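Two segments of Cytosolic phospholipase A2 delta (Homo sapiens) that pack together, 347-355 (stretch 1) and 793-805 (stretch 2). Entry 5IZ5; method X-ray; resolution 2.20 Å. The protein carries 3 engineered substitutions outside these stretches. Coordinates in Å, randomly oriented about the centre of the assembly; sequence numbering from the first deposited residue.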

# COMPACT_ATOMS: atom_id res chain seq x y z
N LEU B 347 1.17 -16.32 24.12
CA LEU B 347 1.51 -16.83 25.44
C LEU B 347 1.64 -18.36 25.43
O LEU B 347 2.58 -18.92 25.98
CB LEU B 347 0.47 -16.41 26.48
CG LEU B 347 0.70 -16.85 27.93
CD1 LEU B 347 1.96 -16.23 28.51
CD2 LEU B 347 -0.50 -16.48 28.79
N ALA B 348 0.68 -19.02 24.78
CA ALA B 348 0.71 -20.46 24.63
C ALA B 348 1.98 -20.92 23.93
O ALA B 348 2.70 -21.77 24.44
CB ALA B 348 -0.51 -20.93 23.84
N LEU B 349 2.27 -20.34 22.77
CA LEU B 349 3.44 -20.74 22.00
C LEU B 349 4.73 -20.53 22.80
O LEU B 349 5.66 -21.32 22.67
CB LEU B 349 3.51 -19.99 20.66
CG LEU B 349 2.42 -20.32 19.63
CD1 LEU B 349 2.48 -19.35 18.47
CD2 LEU B 349 2.53 -21.76 19.13
N GLN B 350 4.76 -19.48 23.61
CA GLN B 350 5.92 -19.21 24.46
C GLN B 350 6.08 -20.31 25.50
O GLN B 350 7.14 -20.91 25.62
CB GLN B 350 5.80 -17.85 25.15
CG GLN B 350 7.08 -17.41 25.83
CD GLN B 350 6.97 -16.03 26.47
OE1 GLN B 350 6.05 -15.76 27.23
NE2 GLN B 350 7.91 -15.15 26.15
N LYS B 351 5.01 -20.58 26.24
CA LYS B 351 5.01 -21.61 27.28
C LYS B 351 5.39 -22.99 26.73
O LYS B 351 6.11 -23.73 27.38
CB LYS B 351 3.64 -21.69 27.95
CG LYS B 351 3.36 -20.53 28.89
CD LYS B 351 1.96 -20.66 29.47
CE LYS B 351 1.64 -19.56 30.46
NZ LYS B 351 0.22 -19.65 30.90
N LEU B 352 4.92 -23.31 25.53
CA LEU B 352 5.27 -24.57 24.88
C LEU B 352 6.68 -24.57 24.29
O LEU B 352 7.12 -25.60 23.77
CB LEU B 352 4.28 -24.88 23.75
CG LEU B 352 2.81 -25.07 24.13
CD1 LEU B 352 2.02 -25.37 22.86
CD2 LEU B 352 2.62 -26.18 25.15
N GLY B 353 7.37 -23.44 24.34
CA GLY B 353 8.70 -23.31 23.74
C GLY B 353 8.68 -23.35 22.23
O GLY B 353 9.70 -23.62 21.61
N LEU B 354 7.52 -23.06 21.62
CA LEU B 354 7.39 -23.14 20.17
C LEU B 354 7.44 -21.78 19.47
O LEU B 354 7.57 -21.72 18.24
CB LEU B 354 6.11 -23.88 19.80
CG LEU B 354 6.02 -25.32 20.31
CD1 LEU B 354 4.66 -25.91 19.99
CD2 LEU B 354 7.12 -26.20 19.72
N LEU B 355 7.36 -20.70 20.24
CA LEU B 355 7.49 -19.35 19.67
C LEU B 355 8.86 -19.17 19.02
O LEU B 355 8.96 -18.55 17.96
CB LEU B 355 7.25 -18.29 20.75
CG LEU B 355 7.09 -16.83 20.31
CD1 LEU B 355 6.07 -16.67 19.19
CD2 LEU B 355 6.70 -15.96 21.50
N VAL B 793 -4.49 -23.39 22.12
CA VAL B 793 -3.21 -23.70 21.52
C VAL B 793 -2.47 -24.77 22.33
O VAL B 793 -1.93 -25.71 21.76
CB VAL B 793 -2.35 -22.43 21.33
CG1 VAL B 793 -0.90 -22.78 21.02
CG2 VAL B 793 -2.94 -21.58 20.21
N GLN B 794 -2.45 -24.62 23.66
CA GLN B 794 -1.79 -25.61 24.52
C GLN B 794 -2.36 -27.02 24.33
O GLN B 794 -1.61 -27.97 24.15
CB GLN B 794 -1.85 -25.19 25.99
CG GLN B 794 -0.72 -24.25 26.37
CD GLN B 794 -0.82 -23.77 27.81
OE1 GLN B 794 -1.78 -24.06 28.51
NE2 GLN B 794 0.19 -23.02 28.24
N THR B 795 -3.68 -27.13 24.34
CA THR B 795 -4.33 -28.42 24.09
C THR B 795 -4.05 -29.00 22.70
O THR B 795 -4.32 -30.17 22.46
CB THR B 795 -5.84 -28.33 24.28
OG1 THR B 795 -6.37 -29.64 24.54
CG2 THR B 795 -6.48 -27.77 23.03
N SER B 796 -3.54 -28.19 21.78
CA SER B 796 -3.21 -28.65 20.43
C SER B 796 -1.72 -28.92 20.27
O SER B 796 -1.24 -29.12 19.15
CB SER B 796 -3.64 -27.59 19.41
OG SER B 796 -4.98 -27.20 19.62
N GLN B 797 -0.99 -28.93 21.38
CA GLN B 797 0.46 -29.12 21.36
C GLN B 797 0.86 -30.30 20.48
O GLN B 797 1.77 -30.18 19.66
CB GLN B 797 1.00 -29.32 22.77
CG GLN B 797 2.51 -29.50 22.83
CD GLN B 797 3.02 -29.71 24.25
OE1 GLN B 797 2.26 -30.06 25.15
NE2 GLN B 797 4.31 -29.49 24.44
N GLY B 798 0.16 -31.42 20.66
CA GLY B 798 0.44 -32.64 19.91
C GLY B 798 0.38 -32.43 18.41
O GLY B 798 1.29 -32.82 17.68
N ALA B 799 -0.70 -31.82 17.94
CA ALA B 799 -0.89 -31.55 16.51
C ALA B 799 0.21 -30.64 15.95
O ALA B 799 0.68 -30.83 14.83
CB ALA B 799 -2.26 -30.95 16.26
N ILE B 800 0.62 -29.64 16.74
CA ILE B 800 1.65 -28.69 16.31
C ILE B 800 3.00 -29.41 16.16
O ILE B 800 3.69 -29.23 15.15
CB ILE B 800 1.80 -27.50 17.29
CG1 ILE B 800 0.50 -26.70 17.35
CG2 ILE B 800 2.93 -26.58 16.85
CD1 ILE B 800 0.42 -25.75 18.53
N LEU B 801 3.35 -30.21 17.16
CA LEU B 801 4.60 -30.97 17.13
C LEU B 801 4.62 -31.95 15.96
O LEU B 801 5.63 -32.09 15.28
CB LEU B 801 4.83 -31.71 18.45
CG LEU B 801 5.04 -30.83 19.69
CD1 LEU B 801 4.99 -31.66 20.96
CD2 LEU B 801 6.34 -30.04 19.62
N GLN B 802 3.50 -32.63 15.74
CA GLN B 802 3.34 -33.52 14.58
C GLN B 802 3.55 -32.79 13.26
O GLN B 802 4.24 -33.30 12.38
CB GLN B 802 1.98 -34.19 14.60
CG GLN B 802 1.83 -35.30 13.57
CD GLN B 802 0.38 -35.59 13.23
OE1 GLN B 802 -0.45 -35.73 14.12
NE2 GLN B 802 0.06 -35.67 11.93
N ALA B 803 2.95 -31.61 13.12
CA ALA B 803 3.10 -30.82 11.90
C ALA B 803 4.54 -30.36 11.73
O ALA B 803 5.08 -30.39 10.63
CB ALA B 803 2.17 -29.62 11.92
N LEU B 804 5.16 -29.97 12.84
CA LEU B 804 6.58 -29.60 12.82
C LEU B 804 7.45 -30.77 12.34
O LEU B 804 8.37 -30.57 11.55
CB LEU B 804 7.04 -29.11 14.19
CG LEU B 804 6.58 -27.70 14.56
CD1 LEU B 804 6.77 -27.44 16.04
CD2 LEU B 804 7.31 -26.65 13.73
N ARG B 805 7.15 -31.98 12.81
CA ARG B 805 7.88 -33.18 12.37
C ARG B 805 7.70 -33.41 10.88
O ARG B 805 8.67 -33.70 10.18
CB ARG B 805 7.44 -34.43 13.14
CG ARG B 805 7.95 -34.48 14.56
CD ARG B 805 7.67 -35.82 15.22
NE ARG B 805 8.15 -35.81 16.61
CZ ARG B 805 9.42 -35.93 16.97
NH1 ARG B 805 10.39 -36.07 16.07
NH2 ARG B 805 9.74 -35.90 18.26

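The contact is held together by apolar packing, with no hydrogen bond crossing between the two stretches, and 479 Å² of surface is buried, both sides summed. At its centre, Val 793 packs against Ala 348, Leu 349 and Leu 352 of stretch 1. Val 793 CG1 lies 3.4 Å from Ala 348 CB, 4.0 Å from Leu 349 CD2 and 4.3 Å from Leu 352 CD1, so that one methyl group touches three residues of stretch 1. Ala 348 carries nothing beyond CB, and the backbones come close here: Ala 348 CA is 5.7 Å from Gln 794 CA.

A second apolar cluster forms around Leu 354, beyond the end of the helix. Gly 353, with positive phi, turns the chain in a Schellman motif, and Leu 354 N bonds back to Leu 349 O at 2.8 Å. After this turn the side chain of Leu 354, in the m,t rotamer, reaches the helix of stretch 2. Leu 354 CD1 is 3.6 Å from Ile 800 CG2, while Leu 354 CD2 lies 3.9 Å from both Leu 801 CD2 and Leu 804 CD1. Ile 800 and Leu 801 are neighbours in sequence and Leu 804 follows about one turn later, so all three present methyl groups to Leu 354.

Leu 352, the residue most covered in the contact, leads from the apolar centre to the polar edge. Leu 352 CD2 packs 4.0 Å from Gln 794 CG and 3.7 Å from Gln 797 CD, both glutamines lying at the ends of a type I turn closed by Gln 797 N to Gln 794 O at 3.0 Å. Gln 794 points its CA-to-CB bond sideways, yet its extended chain brings Gln 794 NE2 to 3.2 Å from Lys 351 CD. That approach is to a methylene carbon; the lysine NZ is hydrogen-bonded elsewhere in the structure. Even at this edge, therefore, the glutamines contribute packing rather than hydrogen bonds across the contact.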